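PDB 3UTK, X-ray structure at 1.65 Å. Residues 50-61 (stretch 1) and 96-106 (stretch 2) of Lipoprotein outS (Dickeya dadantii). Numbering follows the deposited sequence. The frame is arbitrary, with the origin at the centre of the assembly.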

ATOM      1  N   LEU A  50      -3.041   0.386   0.630  1.00 22.05           N
ATOM      2  CA  LEU A  50      -1.947   1.301   0.310  1.00 21.37           C
ATOM      3  C   LEU A  50      -0.691   0.507  -0.032  1.00 19.52           C
ATOM      4  O   LEU A  50       0.012   0.825  -0.971  1.00 18.83           O
ATOM      5  N   VAL A  51      -0.431  -0.547   0.730  1.00 17.35           N
ATOM      6  CA  VAL A  51       0.711  -1.401   0.449  1.00 19.12           C
ATOM      7  C   VAL A  51       0.574  -2.069  -0.928  1.00 21.28           C
ATOM      8  O   VAL A  51       1.526  -2.093  -1.709  1.00 22.22           O
ATOM      9  N   ALA A  52      -0.611  -2.602  -1.215  1.00 21.40           N
ATOM     10  CA  ALA A  52      -0.887  -3.245  -2.502  1.00 20.98           C
ATOM     11  C   ALA A  52      -0.724  -2.289  -3.679  1.00 19.79           C
ATOM     12  O   ALA A  52      -0.143  -2.649  -4.703  1.00 19.58           O
ATOM     13  N   ALA A  53      -1.257  -1.081  -3.539  1.00 16.74           N
ATOM     14  CA  ALA A  53      -1.142  -0.071  -4.593  1.00 17.23           C
ATOM     15  C   ALA A  53       0.324   0.319  -4.815  1.00 18.66           C
ATOM     16  O   ALA A  53       0.765   0.508  -5.944  1.00 19.98           O
ATOM     17  N   SER A  54       1.070   0.452  -3.721  1.00 18.93           N
ATOM     18  CA  SER A  54       2.487   0.751  -3.810  1.00 17.83           C
ATOM     19  C   SER A  54       3.282  -0.351  -4.511  1.00 16.67           C
ATOM     20  O   SER A  54       4.128  -0.052  -5.333  1.00 19.82           O
ATOM     21  N   LYS A  55       3.042  -1.618  -4.165  1.00 15.16           N
ATOM     22  CA  LYS A  55       3.734  -2.714  -4.848  1.00 14.15           C
ATOM     23  C   LYS A  55       3.337  -2.739  -6.329  1.00 17.24           C
ATOM     24  O   LYS A  55       4.163  -3.003  -7.198  1.00 19.44           O
ATOM     25  N   TYR A  56       2.066  -2.477  -6.612  1.00 16.11           N
ATOM     26  CA  TYR A  56       1.603  -2.404  -7.997  1.00 15.84           C
ATOM     27  C   TYR A  56       2.394  -1.346  -8.781  1.00 15.73           C
ATOM     28  O   TYR A  56       2.800  -1.567  -9.921  1.00 17.95           O
ATOM     29  N   LEU A  57       2.652  -0.204  -8.158  1.00 16.57           N
ATOM     30  CA  LEU A  57       3.404   0.835  -8.844  1.00 15.08           C
ATOM     31  C   LEU A  57       4.833   0.362  -9.100  1.00 15.45           C
ATOM     32  O   LEU A  57       5.356   0.524 -10.196  1.00 16.73           O
ATOM     33  N   ARG A  58       5.460  -0.224  -8.087  1.00 14.98           N
ATOM     34  CA  ARG A  58       6.851  -0.643  -8.244  1.00 13.48           C
ATOM     35  C   ARG A  58       6.984  -1.722  -9.317  1.00 18.78           C
ATOM     36  O   ARG A  58       7.854  -1.643 -10.182  1.00 20.67           O
ATOM     37  N   VAL A  59       6.127  -2.736  -9.254  1.00 20.40           N
ATOM     38  CA  VAL A  59       6.289  -3.908 -10.105  1.00 22.69           C
ATOM     39  C   VAL A  59       5.659  -3.743 -11.490  1.00 24.50           C
ATOM     40  O   VAL A  59       6.281  -4.079 -12.505  1.00 30.56           O
ATOM     41  N   GLN A  60       4.429  -3.234 -11.536  1.00 19.49           N
ATOM     42  CA  GLN A  60       3.692  -3.145 -12.798  1.00 16.11           C
ATOM     43  C   GLN A  60       3.960  -1.833 -13.523  1.00 16.15           C
ATOM     44  O   GLN A  60       3.882  -1.757 -14.753  1.00 21.72           O
ATOM     45  N   CYS A  61       4.276  -0.792 -12.766  1.00 16.10           N
ATOM     46  CA  CYS A  61       4.391   0.551 -13.342  1.00 16.51           C
ATOM     47  C   CYS A  61       5.833   1.037 -13.393  1.00 18.26           C
ATOM     48  O   CYS A  61       6.106   2.217 -13.663  1.00 20.77           O
ATOM     49  N   LEU A  96      -2.390  -9.937   3.806  1.00 42.39           N
ATOM     50  CA  LEU A  96      -3.545  -9.265   3.225  1.00 40.70           C
ATOM     51  C   LEU A  96      -3.096  -8.358   2.089  1.00 37.25           C
ATOM     52  O   LEU A  96      -3.753  -8.273   1.051  1.00 37.48           O
ATOM     53  N   SER A  97      -1.964  -7.692   2.292  1.00 36.01           N
ATOM     54  CA  SER A  97      -1.406  -6.782   1.297  1.00 34.54           C
ATOM     55  C   SER A  97      -1.092  -7.510  -0.005  1.00 33.86           C
ATOM     56  O   SER A  97      -1.412  -7.027  -1.095  1.00 33.19           O
ATOM     57  N   GLU A  98      -0.462  -8.675   0.122  1.00 34.99           N
ATOM     58  CA  GLU A  98      -0.103  -9.486  -1.034  1.00 34.73           C
ATOM     59  C   GLU A  98      -1.357 -10.008  -1.736  1.00 35.20           C
ATOM     60  O   GLU A  98      -1.418 -10.032  -2.967  1.00 33.49           O
ATOM     61  N   ASN A  99      -2.358 -10.414  -0.959  1.00 34.84           N
ATOM     62  CA  ASN A  99      -3.621 -10.885  -1.542  1.00 34.84           C
ATOM     63  C   ASN A  99      -4.319  -9.808  -2.367  1.00 32.64           C
ATOM     64  O   ASN A  99      -4.821 -10.076  -3.459  1.00 33.47           O
ATOM     65  N   LEU A 100      -4.352  -8.589  -1.835  1.00 28.91           N
ATOM     66  CA  LEU A 100      -4.955  -7.457  -2.536  1.00 27.07           C
ATOM     67  C   LEU A 100      -4.162  -7.083  -3.786  1.00 26.49           C
ATOM     68  O   LEU A 100      -4.732  -6.679  -4.790  1.00 24.62           O
ATOM     69  N   TYR A 101      -2.840  -7.212  -3.716  1.00 25.55           N
ATOM     70  CA  TYR A 101      -1.998  -6.975  -4.883  1.00 24.68           C
ATOM     71  C   TYR A 101      -2.337  -7.992  -5.968  1.00 22.78           C
ATOM     72  O   TYR A 101      -2.529  -7.636  -7.125  1.00 24.17           O
ATOM     73  N   GLN A 102      -2.428  -9.261  -5.592  1.00 24.05           N
ATOM     74  CA  GLN A 102      -2.788 -10.285  -6.565  1.00 26.16           C
ATOM     75  C   GLN A 102      -4.173 -10.011  -7.155  1.00 27.02           C
ATOM     76  O   GLN A 102      -4.417 -10.276  -8.336  1.00 29.45           O
ATOM     77  N   GLY A 103      -5.070  -9.473  -6.335  1.00 25.97           N
ATOM     78  CA  GLY A 103      -6.406  -9.118  -6.788  1.00 25.77           C
ATOM     79  C   GLY A 103      -6.382  -8.018  -7.841  1.00 22.99           C
ATOM     80  O   GLY A 103      -7.118  -8.075  -8.835  1.00 22.04           O
ATOM     81  N   LEU A 104      -5.535  -7.013  -7.621  1.00 22.02           N
ATOM     82  CA  LEU A 104      -5.367  -5.918  -8.580  1.00 18.80           C
ATOM     83  C   LEU A 104      -4.965  -6.449  -9.955  1.00 22.53           C
ATOM     84  O   LEU A 104      -5.524  -6.041 -10.980  1.00 23.19           O
ATOM     85  N   LEU A 105      -3.988  -7.355  -9.976  1.00 23.37           N
ATOM     86  CA  LEU A 105      -3.500  -7.904 -11.242  1.00 24.13           C
ATOM     87  C   LEU A 105      -4.622  -8.519 -12.072  1.00 23.41           C
ATOM     88  O   LEU A 105      -4.586  -8.485 -13.306  1.00 24.92           O
ATOM     89  N   LYS A 106      -5.618  -9.072 -11.394  1.00 23.53           N
ATOM     90  CA  LYS A 106      -6.672  -9.829 -12.072  1.00 23.46           C
ATOM     91  C   LYS A 106      -8.021  -9.114 -12.182  1.00 24.60           C
ATOM     92  O   LYS A 106      -8.984  -9.685 -12.698  1.00 24.02           O
TER

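The two helices approach to 8.0 Å between axes and cross at -54°, so close contact is concentrated near Ala-52 and Tyr-101, whose CA atoms lie 4.6 Å apart. Ala-52 points toward the second helix and sits as a knob among Ser-97, Leu-100, Tyr-101 and Leu-104. Its lone methyl suits so tight a place: CB lies 3.6 Å from the backbone atoms Ser-97 O and Tyr-101 N, and 3.8 Å from Leu-100 CB. Beside it, Val-51 (chi1 t) brings its CB to 3.4 Å from Ser-97 OG, a hydroxyl that is hydrogen-bonded elsewhere in the structure.

Tyr-101 has the largest covered area of any residue here. Its CA-to-CB bond points toward the first helix, and with chi1 t and chi2 74° its side chain returns the knob, entering among Ala-52, Lys-55, Val-59 and Gln-60; a broad flat ring suits this hole, offering a face to the lysine chain and an edge to Tyr-56 CA, 3.7 Å from Tyr-101 CE1. Lys-55, all four chi angles t, stretches across one face of the ring; its CD lies 3.9 Å from the ring centroid of Tyr-101, 10° off the normal, a CH-pi contact. A long aliphatic chain ending in a charge serves two purposes, for Lys-55 NZ continues to Glu-98 OE1, donating a hydrogen bond of 2.9 Å within a salt bridge. Glu-98 starts away from the first helix, yet its end comes nearer. At the far end of the tyrosine ring, Tyr-101 OH lies 3.1 Å from Gln-60 OE1 and 3.3 Å from Val-59 CG1.

Tyr-56 leaves its helix sideways (chi1 t, chi2 -80°) and extends the apolar contact. Its CD2 lies 3.9 Å from Leu-104 CB and its CE2 3.8 Å from Leu-105 CD2. Leu-104 (m, t) also reaches back, placing CD1 4.1 Å from Ala-52 CB. The hydroxyl of this buried tyrosine meets one ordered water: Tyr-56 OH lies 2.6 Å from its oxygen, a hydrogen bond; the water oxygen also lies 3.4 Å from Leu-104 O, to which it can donate at most a weak hydrogen bond.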

ATOM      1  CB  LEU A  50      -1.671   2.255   1.482  1.00 23.00           C
ATOM      2  CG  LEU A  50      -2.677   3.386   1.713  1.00 23.59           C
ATOM      3  CD1 LEU A  50      -2.428   4.077   3.056  1.00 25.15           C
ATOM      4  CD2 LEU A  50      -2.631   4.401   0.578  1.00 24.03           C
ATOM      5  CB  VAL A  51       0.889  -2.463   1.551  1.00 20.35           C
ATOM      6  CG1 VAL A  51       2.042  -3.381   1.210  1.00 24.15           C
ATOM      7  CG2 VAL A  51       1.137  -1.771   2.900  1.00 22.56           C
ATOM      8  CB  ALA A  52      -2.286  -3.833  -2.511  1.00 22.84           C
ATOM      9  CB  ALA A  53      -1.978   1.158  -4.252  1.00 19.52           C
ATOM     10  CB  SER A  54       3.073   1.021  -2.426  1.00 18.84           C
ATOM     11  OG  SER A  54       2.463   2.160  -1.846  1.00 18.89           O
ATOM     12  CB  LYS A  55       3.442  -4.066  -4.180  1.00 17.85           C
ATOM     13  CG  LYS A  55       4.169  -5.242  -4.831  1.00 20.60           C
ATOM     14  CD  LYS A  55       3.987  -6.548  -4.066  1.00 23.98           C
ATOM     15  CE  LYS A  55       4.819  -7.659  -4.696  1.00 27.98           C
ATOM     16  NZ  LYS A  55       4.944  -8.843  -3.800  1.00 31.64           N
ATOM     17  CB  TYR A  56       0.087  -2.136  -8.056  1.00 15.62           C
ATOM     18  CG  TYR A  56      -0.503  -2.240  -9.443  1.00 17.90           C
ATOM     19  CD1 TYR A  56      -0.380  -1.196 -10.354  1.00 17.08           C
ATOM     20  CD2 TYR A  56      -1.201  -3.377  -9.835  1.00 18.25           C
ATOM     21  CE1 TYR A  56      -0.923  -1.296 -11.626  1.00 18.84           C
ATOM     22  CE2 TYR A  56      -1.744  -3.480 -11.105  1.00 17.09           C
ATOM     23  CZ  TYR A  56      -1.603  -2.444 -11.992  1.00 17.77           C
ATOM     24  OH  TYR A  56      -2.139  -2.558 -13.254  1.00 19.46           O
ATOM     25  CB  LEU A  57       3.420   2.143  -8.050  1.00 15.42           C
ATOM     26  CG  LEU A  57       2.144   2.994  -8.053  1.00 16.42           C
ATOM     27  CD1 LEU A  57       2.255   4.191  -7.090  1.00 20.18           C
ATOM     28  CD2 LEU A  57       1.813   3.496  -9.464  1.00 18.60           C
ATOM     29  CB  ARG A  58       7.440  -1.152  -6.917  1.00 14.73           C
ATOM     30  CG  ARG A  58       8.957  -1.388  -6.967  1.00 17.92           C
ATOM     31  CD  ARG A  58       9.462  -2.071  -5.702  1.00 19.72           C
ATOM     32  NE  ARG A  58       9.062  -3.471  -5.664  1.00 21.71           N
ATOM     33  CZ  ARG A  58       8.405  -4.045  -4.662  1.00 22.61           C
ATOM     34  NH1 ARG A  58       8.070  -3.339  -3.590  1.00 23.41           N
ATOM     35  NH2 ARG A  58       8.082  -5.332  -4.738  1.00 21.81           N
ATOM     36  CB  VAL A  59       5.750  -5.185  -9.420  1.00 23.01           C
ATOM     37  CG1 VAL A  59       5.857  -6.387 -10.357  1.00 26.51           C
ATOM     38  CG2 VAL A  59       6.500  -5.436  -8.111  1.00 24.24           C
ATOM     39  CB  GLN A  60       2.179  -3.310 -12.557  1.00 15.14           C
ATOM     40  CG  GLN A  60       1.799  -4.593 -11.806  1.00 19.71           C
ATOM     41  CD  GLN A  60       2.184  -5.852 -12.563  1.00 24.52           C
ATOM     42  OE1 GLN A  60       2.709  -6.803 -11.984  1.00 30.19           O
ATOM     43  NE2 GLN A  60       1.909  -5.869 -13.856  1.00 22.33           N
ATOM     44  CB  CYS A  61       3.525   1.528 -12.540  1.00 19.27           C
ATOM     45  SG  CYS A  61       1.771   1.011 -12.402  1.00 24.21           S
ATOM     46  CB  LEU A  96      -4.307  -8.454   4.275  1.00 43.51           C
ATOM     47  CG  LEU A  96      -5.474  -7.660   3.678  1.00 47.12           C
ATOM     48  CD1 LEU A  96      -6.475  -8.598   2.997  1.00 46.83           C
ATOM     49  CD2 LEU A  96      -6.164  -6.805   4.721  1.00 47.79           C
ATOM     50  CB  SER A  97      -0.128  -6.132   1.832  1.00 34.09           C
ATOM     51  OG  SER A  97      -0.393  -5.308   2.950  1.00 36.15           O
ATOM     52  CB  GLU A  98       0.824 -10.636  -0.623  1.00 35.13           C
ATOM     53  CG  GLU A  98       1.217 -11.591  -1.752  1.00 36.92           C
ATOM     54  CD  GLU A  98       2.021 -10.928  -2.866  1.00 39.91           C
ATOM     55  OE1 GLU A  98       2.483  -9.784  -2.683  1.00 39.22           O
ATOM     56  OE2 GLU A  98       2.191 -11.561  -3.934  1.00 43.56           O
ATOM     57  CB  ASN A  99      -4.567 -11.405  -0.462  1.00 37.93           C
ATOM     58  CG  ASN A  99      -4.107 -12.719   0.128  1.00 44.96           C
ATOM     59  OD1 ASN A  99      -4.661 -13.198   1.122  1.00 48.31           O
ATOM     60  ND2 ASN A  99      -3.085 -13.312  -0.479  1.00 44.09           N
ATOM     61  CB  LEU A 100      -5.071  -6.240  -1.608  1.00 26.19           C
ATOM     62  CG  LEU A 100      -6.141  -6.253  -0.512  1.00 25.99           C
ATOM     63  CD1 LEU A 100      -6.018  -5.001   0.336  1.00 25.71           C
ATOM     64  CD2 LEU A 100      -7.551  -6.371  -1.099  1.00 26.01           C
ATOM     65  CB  TYR A 101      -0.507  -7.035  -4.507  1.00 23.43           C
ATOM     66  CG  TYR A 101       0.424  -7.115  -5.698  1.00 24.67           C
ATOM     67  CD1 TYR A 101       0.654  -6.004  -6.498  1.00 23.68           C
ATOM     68  CD2 TYR A 101       1.063  -8.304  -6.028  1.00 25.01           C
ATOM     69  CE1 TYR A 101       1.495  -6.071  -7.589  1.00 26.46           C
ATOM     70  CE2 TYR A 101       1.907  -8.379  -7.118  1.00 26.40           C
ATOM     71  CZ  TYR A 101       2.119  -7.260  -7.897  1.00 26.86           C
ATOM     72  OH  TYR A 101       2.954  -7.325  -8.988  1.00 27.52           O
ATOM     73  CB  GLN A 102      -2.728 -11.679  -5.932  1.00 28.58           C
ATOM     74  CG  GLN A 102      -1.323 -12.122  -5.542  1.00 33.47           C
ATOM     75  CD  GLN A 102      -0.382 -12.223  -6.734  1.00 36.82           C
ATOM     76  OE1 GLN A 102       0.819 -11.973  -6.619  1.00 38.78           O
ATOM     77  NE2 GLN A 102      -0.925 -12.593  -7.882  1.00 36.49           N
ATOM     78  CB  LEU A 104      -4.309  -4.912  -8.086  1.00 19.94           C
ATOM     79  CG  LEU A 104      -4.658  -3.926  -6.958  1.00 21.27           C
ATOM     80  CD1 LEU A 104      -3.414  -3.205  -6.432  1.00 20.79           C
ATOM     81  CD2 LEU A 104      -5.686  -2.908  -7.410  1.00 22.87           C
ATOM     82  CB  LEU A 105      -2.404  -8.946 -11.005  1.00 25.05           C
ATOM     83  CG  LEU A 105      -1.195  -8.489 -10.185  1.00 25.28           C
ATOM     84  CD1 LEU A 105      -0.099  -9.542 -10.217  1.00 25.58           C
ATOM     85  CD2 LEU A 105      -0.667  -7.147 -10.680  1.00 23.72           C
ATOM     86  CB  LYS A 106      -6.851 -11.181 -11.374  1.00 25.45           C
ATOM     87  CG  LYS A 106      -5.641 -12.079 -11.510  1.00 29.53           C
ATOM     88  CD  LYS A 106      -5.871 -13.427 -10.849  1.00 37.98           C
ATOM     89  CE  LYS A 106      -4.765 -14.402 -11.220  1.00 46.52           C
ATOM     90  NZ  LYS A 106      -4.618 -14.516 -12.703  1.00 51.29           N
TER
HETATM   91  O   HOH W   1      -4.285  -4.094 -13.490  1.00 31.09           O